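Local atomic coordinates of Baccell_00875 (Bacteroides cellulosilyticus DSM 14838, PDB entry 5NO8), a protein that probably acts as a polysaccharide lyase that removes the L-rhamnose caps attached to glucuronic acid in complex arabinogalactan proteins. Residues Y540-A553 and Y564-F578. Numbering follows the deposited sequence.
Sequences YEQSIVAPAIQFLA and YLDEVKRQMPVLEAF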
loop_
_atom_site.group_PDB
_atom_site.type_symbol
_atom_site.label_atom_id
_atom_site.label_comp_id
_atom_site.label_asym_id
_atom_site.label_seq_id
_atom_site.Cartn_x
_atom_site.Cartn_y
_atom_site.Cartn_z
ATOM N N TYR A 540 10.470 -4.375 -9.157
ATOM C CA TYR A 540 9.487 -5.384 -8.869
ATOM C C TYR A 540 8.477 -4.681 -8.009
ATOM O O TYR A 540 8.870 -3.978 -7.099
ATOM C CB TYR A 540 10.140 -6.537 -8.099
ATOM C CG TYR A 540 9.182 -7.593 -7.645
ATOM C CD1 TYR A 540 8.721 -8.570 -8.524
ATOM C CD2 TYR A 540 8.706 -7.617 -6.323
ATOM C CE1 TYR A 540 7.812 -9.534 -8.118
ATOM C CE2 TYR A 540 7.809 -8.592 -5.903
ATOM C CZ TYR A 540 7.359 -9.539 -6.808
ATOM O OH TYR A 540 6.473 -10.505 -6.401
ATOM N N GLU A 541 7.190 -4.886 -8.265
ATOM C CA GLU A 541 6.151 -4.220 -7.457
ATOM C C GLU A 541 4.767 -4.734 -7.767
ATOM O O GLU A 541 4.536 -5.436 -8.760
ATOM C CB GLU A 541 6.176 -2.707 -7.689
ATOM C CG GLU A 541 6.018 -2.314 -9.156
ATOM C CD GLU A 541 5.168 -1.064 -9.342
ATOM O OE1 GLU A 541 4.074 -1.005 -8.705
ATOM O OE2 GLU A 541 5.557 -0.160 -10.128
ATOM N N GLN A 542 3.819 -4.328 -6.928
ATOM C CA GLN A 542 2.453 -4.747 -7.088
ATOM C C GLN A 542 1.807 -4.319 -8.407
ATOM O O GLN A 542 0.951 -5.057 -8.924
ATOM C CB GLN A 542 1.622 -4.294 -5.881
ATOM C CG GLN A 542 0.118 -4.563 -5.997
ATOM C CD GLN A 542 -0.650 -3.366 -6.496
ATOM O OE1 GLN A 542 -0.090 -2.311 -6.733
ATOM N NE2 GLN A 542 -1.958 -3.531 -6.642
ATOM N N SER A 543 2.183 -3.171 -8.957
ATOM C CA SER A 543 1.603 -2.757 -10.237
ATOM C C SER A 543 2.374 -3.269 -11.473
ATOM O O SER A 543 2.158 -2.776 -12.575
ATOM C CB SER A 543 1.322 -1.249 -10.298
ATOM O OG SER A 543 2.498 -0.470 -10.431
ATOM N N ILE A 544 3.263 -4.246 -11.272
ATOM C CA ILE A 544 3.673 -5.197 -12.339
ATOM C C ILE A 544 2.931 -6.521 -12.195
ATOM O O ILE A 544 2.346 -7.024 -13.152
ATOM C CB ILE A 544 5.203 -5.447 -12.289
ATOM C CG1 ILE A 544 5.934 -4.137 -12.573
ATOM C CG2 ILE A 544 5.607 -6.572 -13.254
ATOM C CD1 ILE A 544 7.406 -4.179 -12.202
ATOM N N VAL A 545 2.910 -7.074 -10.985
ATOM C CA VAL A 545 2.296 -8.372 -10.734
ATOM C C VAL A 545 0.772 -8.309 -10.936
ATOM O O VAL A 545 0.189 -9.162 -11.614
ATOM C CB VAL A 545 2.615 -8.890 -9.310
ATOM C CG1 VAL A 545 1.886 -10.201 -9.009
ATOM C CG2 VAL A 545 4.124 -9.077 -9.141
ATOM N N ALA A 546 0.129 -7.299 -10.353
ATOM C CA ALA A 546 -1.341 -7.257 -10.416
ATOM C C ALA A 546 -1.841 -7.136 -11.860
ATOM O O ALA A 546 -2.741 -7.866 -12.240
ATOM C CB ALA A 546 -1.925 -6.158 -9.540
ATOM N N PRO A 547 -1.253 -6.225 -12.656
ATOM C CA PRO A 547 -1.688 -6.147 -14.067
ATOM C C PRO A 547 -1.501 -7.426 -14.892
ATOM O O PRO A 547 -2.325 -7.690 -15.775
ATOM C CB PRO A 547 -0.798 -5.061 -14.630
ATOM C CG PRO A 547 -0.570 -4.159 -13.478
ATOM C CD PRO A 547 -0.381 -5.093 -12.318
ATOM N N ALA A 548 -0.441 -8.194 -14.615
ATOM C CA ALA A 548 -0.247 -9.495 -15.276
ATOM C C ALA A 548 -1.468 -10.358 -15.077
ATOM O O ALA A 548 -2.014 -10.921 -16.025
ATOM C CB ALA A 548 0.986 -10.225 -14.724
ATOM N N ILE A 549 -1.928 -10.432 -13.837
ATOM C CA ILE A 549 -3.012 -11.327 -13.480
ATOM C C ILE A 549 -4.357 -10.757 -13.952
ATOM O O ILE A 549 -5.252 -11.528 -14.363
ATOM C CB ILE A 549 -3.041 -11.581 -11.962
ATOM C CG1 ILE A 549 -1.696 -12.147 -11.488
ATOM C CG2 ILE A 549 -4.167 -12.506 -11.566
ATOM C CD1 ILE A 549 -1.609 -12.316 -9.991
ATOM N N GLN A 550 -4.488 -9.431 -13.885
ATOM C CA GLN A 550 -5.661 -8.683 -14.376
ATOM C C GLN A 550 -5.857 -8.998 -15.866
ATOM O O GLN A 550 -6.955 -9.340 -16.316
ATOM C CB GLN A 550 -5.425 -7.173 -14.172
ATOM C CG GLN A 550 -6.530 -6.223 -14.611
ATOM C CD GLN A 550 -6.093 -4.756 -14.601
ATOM O OE1 GLN A 550 -4.897 -4.426 -14.740
ATOM N NE2 GLN A 550 -7.064 -3.861 -14.448
ATOM N N PHE A 551 -4.763 -8.939 -16.606
ATOM C CA PHE A 551 -4.788 -9.269 -18.031
ATOM C C PHE A 551 -5.156 -10.724 -18.299
ATOM O O PHE A 551 -6.067 -11.018 -19.102
ATOM C CB PHE A 551 -3.438 -8.971 -18.657
ATOM C CG PHE A 551 -3.388 -9.314 -20.108
ATOM C CD1 PHE A 551 -3.765 -8.393 -21.037
ATOM C CD2 PHE A 551 -3.010 -10.589 -20.516
ATOM C CE1 PHE A 551 -3.754 -8.695 -22.389
ATOM C CE2 PHE A 551 -2.991 -10.909 -21.853
ATOM C CZ PHE A 551 -3.358 -9.965 -22.787
ATOM N N LEU A 552 -4.445 -11.638 -17.648
ATOM C CA LEU A 552 -4.675 -13.061 -17.853
ATOM C C LEU A 552 -6.078 -13.521 -17.479
ATOM O O LEU A 552 -6.655 -14.371 -18.166
ATOM C CB LEU A 552 -3.642 -13.908 -17.124
ATOM C CG LEU A 552 -2.189 -13.828 -17.621
ATOM C CD1 LEU A 552 -1.299 -14.436 -16.564
ATOM C CD2 LEU A 552 -1.980 -14.551 -18.945
ATOM N N ALA A 553 -6.630 -12.989 -16.389
ATOM C CA ALA A 553 -7.967 -13.377 -15.970
ATOM C C ALA A 553 -9.020 -12.937 -16.998
ATOM O O ALA A 553 -9.951 -13.691 -17.311
ATOM C CB ALA A 553 -8.289 -12.815 -14.599
ATOM N N TYR A 564 -4.310 -19.894 -19.319
ATOM C CA TYR A 564 -4.274 -18.552 -18.743
ATOM C C TYR A 564 -4.778 -18.556 -17.298
ATOM O O TYR A 564 -4.164 -17.909 -16.452
ATOM C CB TYR A 564 -5.004 -17.526 -19.623
ATOM C CG TYR A 564 -4.496 -17.500 -21.051
ATOM C CD1 TYR A 564 -3.142 -17.352 -21.325
ATOM C CD2 TYR A 564 -5.372 -17.614 -22.128
ATOM C CE1 TYR A 564 -2.662 -17.343 -22.629
ATOM C CE2 TYR A 564 -4.904 -17.593 -23.444
ATOM C CZ TYR A 564 -3.549 -17.462 -23.689
ATOM O OH TYR A 564 -3.048 -17.432 -24.978
ATOM N N LEU A 565 -5.850 -19.293 -17.010
ATOM C CA LEU A 565 -6.329 -19.442 -15.639
ATOM C C LEU A 565 -5.338 -20.152 -14.744
ATOM O O LEU A 565 -5.213 -19.811 -13.566
ATOM C CB LEU A 565 -7.682 -20.161 -15.548
ATOM C CG LEU A 565 -8.379 -20.200 -14.162
ATOM C CD1 LEU A 565 -8.399 -18.834 -13.468
ATOM C CD2 LEU A 565 -9.805 -20.734 -14.268
ATOM N N ASP A 566 -4.650 -21.166 -15.266
ATOM C CA ASP A 566 -3.627 -21.862 -14.463
ATOM C C ASP A 566 -2.478 -20.901 -14.084
ATOM O O ASP A 566 -1.988 -20.943 -12.964
ATOM C CB ASP A 566 -3.105 -23.134 -15.171
ATOM C CG ASP A 566 -4.145 -24.287 -15.198
ATOM O OD1 ASP A 566 -5.187 -24.251 -14.484
ATOM O OD2 ASP A 566 -3.898 -25.267 -15.927
ATOM N N GLU A 567 -2.111 -20.003 -14.984
ATOM C CA GLU A 567 -1.105 -18.979 -14.676
ATOM C C GLU A 567 -1.605 -17.962 -13.620
ATOM O O GLU A 567 -0.868 -17.615 -12.692
ATOM C CB GLU A 567 -0.645 -18.263 -15.930
ATOM C CG GLU A 567 0.555 -17.339 -15.711
ATOM C CD GLU A 567 1.793 -18.049 -15.176
ATOM O OE1 GLU A 567 1.984 -19.229 -15.526
ATOM O OE2 GLU A 567 2.584 -17.423 -14.432
ATOM N N VAL A 568 -2.858 -17.535 -13.757
ATOM C CA VAL A 568 -3.522 -16.707 -12.728
ATOM C C VAL A 568 -3.385 -17.364 -11.363
ATOM O O VAL A 568 -2.927 -16.717 -10.420
ATOM C CB VAL A 568 -5.025 -16.463 -13.053
ATOM C CG1 VAL A 568 -5.785 -15.878 -11.857
ATOM C CG2 VAL A 568 -5.174 -15.570 -14.267
ATOM N N LYS A 569 -3.775 -18.631 -11.268
ATOM C CA LYS A 569 -3.727 -19.373 -10.010
ATOM C C LYS A 569 -2.318 -19.528 -9.464
ATOM O O LYS A 569 -2.128 -19.460 -8.254
ATOM C CB LYS A 569 -4.393 -20.747 -10.137
ATOM C CG LYS A 569 -5.898 -20.655 -10.162
ATOM C CD LYS A 569 -6.525 -22.021 -10.328
ATOM C CE LYS A 569 -8.035 -21.914 -10.383
ATOM N NZ LYS A 569 -8.607 -23.072 -11.107
ATOM N N ARG A 570 -1.337 -19.711 -10.348
ATOM C CA ARG A 570 0.072 -19.749 -9.931
ATOM C C ARG A 570 0.535 -18.402 -9.349
ATOM O O ARG A 570 1.305 -18.384 -8.393
ATOM C CB ARG A 570 1.020 -20.160 -11.087
ATOM C CG ARG A 570 1.109 -21.670 -11.296
ATOM C CD ARG A 570 2.252 -22.051 -12.255
ATOM N NE ARG A 570 1.966 -21.630 -13.627
ATOM C CZ ARG A 570 1.202 -22.301 -14.500
ATOM N NH1 ARG A 570 0.640 -23.467 -14.174
ATOM N NH2 ARG A 570 1.005 -21.799 -15.716
ATOM N N GLN A 571 0.084 -17.300 -9.940
ATOM C CA GLN A 571 0.546 -15.970 -9.549
ATOM C C GLN A 571 -0.227 -15.353 -8.378
ATOM O O GLN A 571 0.291 -14.438 -7.732
ATOM C CB GLN A 571 0.555 -15.029 -10.736
ATOM C CG GLN A 571 1.594 -15.413 -11.797
ATOM C CD GLN A 571 1.888 -14.312 -12.795
ATOM O OE1 GLN A 571 1.748 -13.121 -12.488
ATOM N NE2 GLN A 571 2.306 -14.699 -14.012
ATOM N N MET A 572 -1.422 -15.855 -8.084
ATOM C CA MET A 572 -2.267 -15.234 -7.036
ATOM C C MET A 572 -1.570 -15.109 -5.683
ATOM O O MET A 572 -1.662 -14.048 -5.095
ATOM C CB MET A 572 -3.605 -15.952 -6.865
ATOM C CG MET A 572 -4.601 -15.613 -7.956
ATOM S SD MET A 572 -5.277 -13.945 -7.797
ATOM C CE MET A 572 -6.350 -14.212 -6.406
ATOM N N PRO A 573 -0.872 -16.169 -5.200
ATOM C CA PRO A 573 -0.201 -16.056 -3.889
ATOM C C PRO A 573 0.900 -14.996 -3.848
ATOM O O PRO A 573 1.125 -14.365 -2.799
ATOM C CB PRO A 573 0.377 -17.457 -3.656
ATOM C CG PRO A 573 -0.430 -18.351 -4.542
ATOM C CD PRO A 573 -0.673 -17.520 -5.760
ATOM N N VAL A 574 1.572 -14.795 -4.970
ATOM C CA VAL A 574 2.564 -13.761 -5.117
ATOM C C VAL A 574 1.918 -12.362 -5.040
ATOM O O VAL A 574 2.457 -11.448 -4.388
ATOM C CB VAL A 574 3.401 -14.008 -6.403
ATOM C CG1 VAL A 574 4.299 -12.852 -6.729
ATOM C CG2 VAL A 574 4.216 -15.291 -6.241
ATOM N N LEU A 575 0.737 -12.206 -5.640
ATOM C CA LEU A 575 0.015 -10.942 -5.525
ATOM C C LEU A 575 -0.513 -10.703 -4.117
ATOM O O LEU A 575 -0.449 -9.564 -3.596
ATOM C CB LEU A 575 -1.165 -10.897 -6.499
ATOM C CG LEU A 575 -1.984 -9.613 -6.452
ATOM C CD1 LEU A 575 -1.112 -8.430 -6.736
ATOM C CD2 LEU A 575 -3.109 -9.654 -7.466
ATOM N N GLU A 576 -1.038 -11.750 -3.502
ATOM C CA GLU A 576 -1.607 -11.638 -2.162
ATOM C C GLU A 576 -0.573 -11.328 -1.102
ATOM O O GLU A 576 -0.912 -10.731 -0.074
ATOM C CB GLU A 576 -2.406 -12.888 -1.770
ATOM C CG GLU A 576 -3.639 -13.059 -2.649
ATOM C CD GLU A 576 -4.544 -14.181 -2.207
ATOM O OE1 GLU A 576 -4.712 -14.369 -0.981
ATOM O OE2 GLU A 576 -5.120 -14.853 -3.082
ATOM N N ALA A 577 0.686 -11.672 -1.364
ATOM C CA ALA A 577 1.761 -11.410 -0.402
ATOM C C ALA A 577 2.036 -9.910 -0.168
ATOM O O ALA A 577 2.560 -9.522 0.887
ATOM C CB ALA A 577 3.035 -12.129 -0.827
ATOM N N PHE A 578 1.666 -9.073 -1.135
ATOM C CA PHE A 578 1.814 -7.622 -1.009
ATOM C C PHE A 578 0.889 -6.994 0.038
ATOM O O PHE A 578 1.103 -5.828 0.397
ATOM C CB PHE A 578 1.512 -6.933 -2.345
ATOM C CG PHE A 578 2.583 -7.092 -3.391
ATOM C CD1 PHE A 578 3.627 -6.172 -3.467
ATOM C CD2 PHE A 578 2.514 -8.107 -4.330
ATOM C CE1 PHE A 578 4.591 -6.286 -4.461
ATOM C CE2 PHE A 578 3.480 -8.219 -5.347
ATOM C CZ PHE A 578 4.526 -7.328 -5.382
HETATM O O HOH W 1 5.114 -10.608 -4.058
#
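An antiparallel helical hairpin of the protein's helical domain pairs segments 542-553 and 564-576 of two successive helices by knobs-into-holes packing; the segment axes approach to 8.9 Å, with N-to-C directions 152° apart. Ile549 enters the hole formed by Val568, Gln571, Met572 and Leu575, its CD1 lying 3.5 Å from Gln571 CB. In return Leu575 fits among Gln542, Val545, Ala546 and Ile549; with CG anti to its backbone N (chi1 180°), its CD1 reaches Ala546 CB at 3.7 Å. Farther along, Leu552 CB meets Val568 CG2 at 3.6 Å, while its CD1 rests on Glu567 CG. Glu567 OE2, through its anti lone pair, accepts a nearly straight bond (175°) from Gln571 NE2 and lies in the Gln571 amide plane; Arg570 NE and NH2 both grip OE1 side-on in a salt bridge, from the same face of the carboxylate. An alanine in place of Glu567 would probably leave Arg570 without its charge mate and Gln571 freer to turn, though Tyr533 still holds Gln571 OE1. At the other end, Gln542 CB covers one face of the Phe578 ring in a CH-pi contact, 3.8 Å from its centroid. A water accepts from Tyr540 OH and donates to Val574 O. Helix 615-629 packs against Ala546, Ile549 and Leu575, helix 509-529 against Tyr564 and Glu567, and helix 155-161 against Tyr540 and Val574.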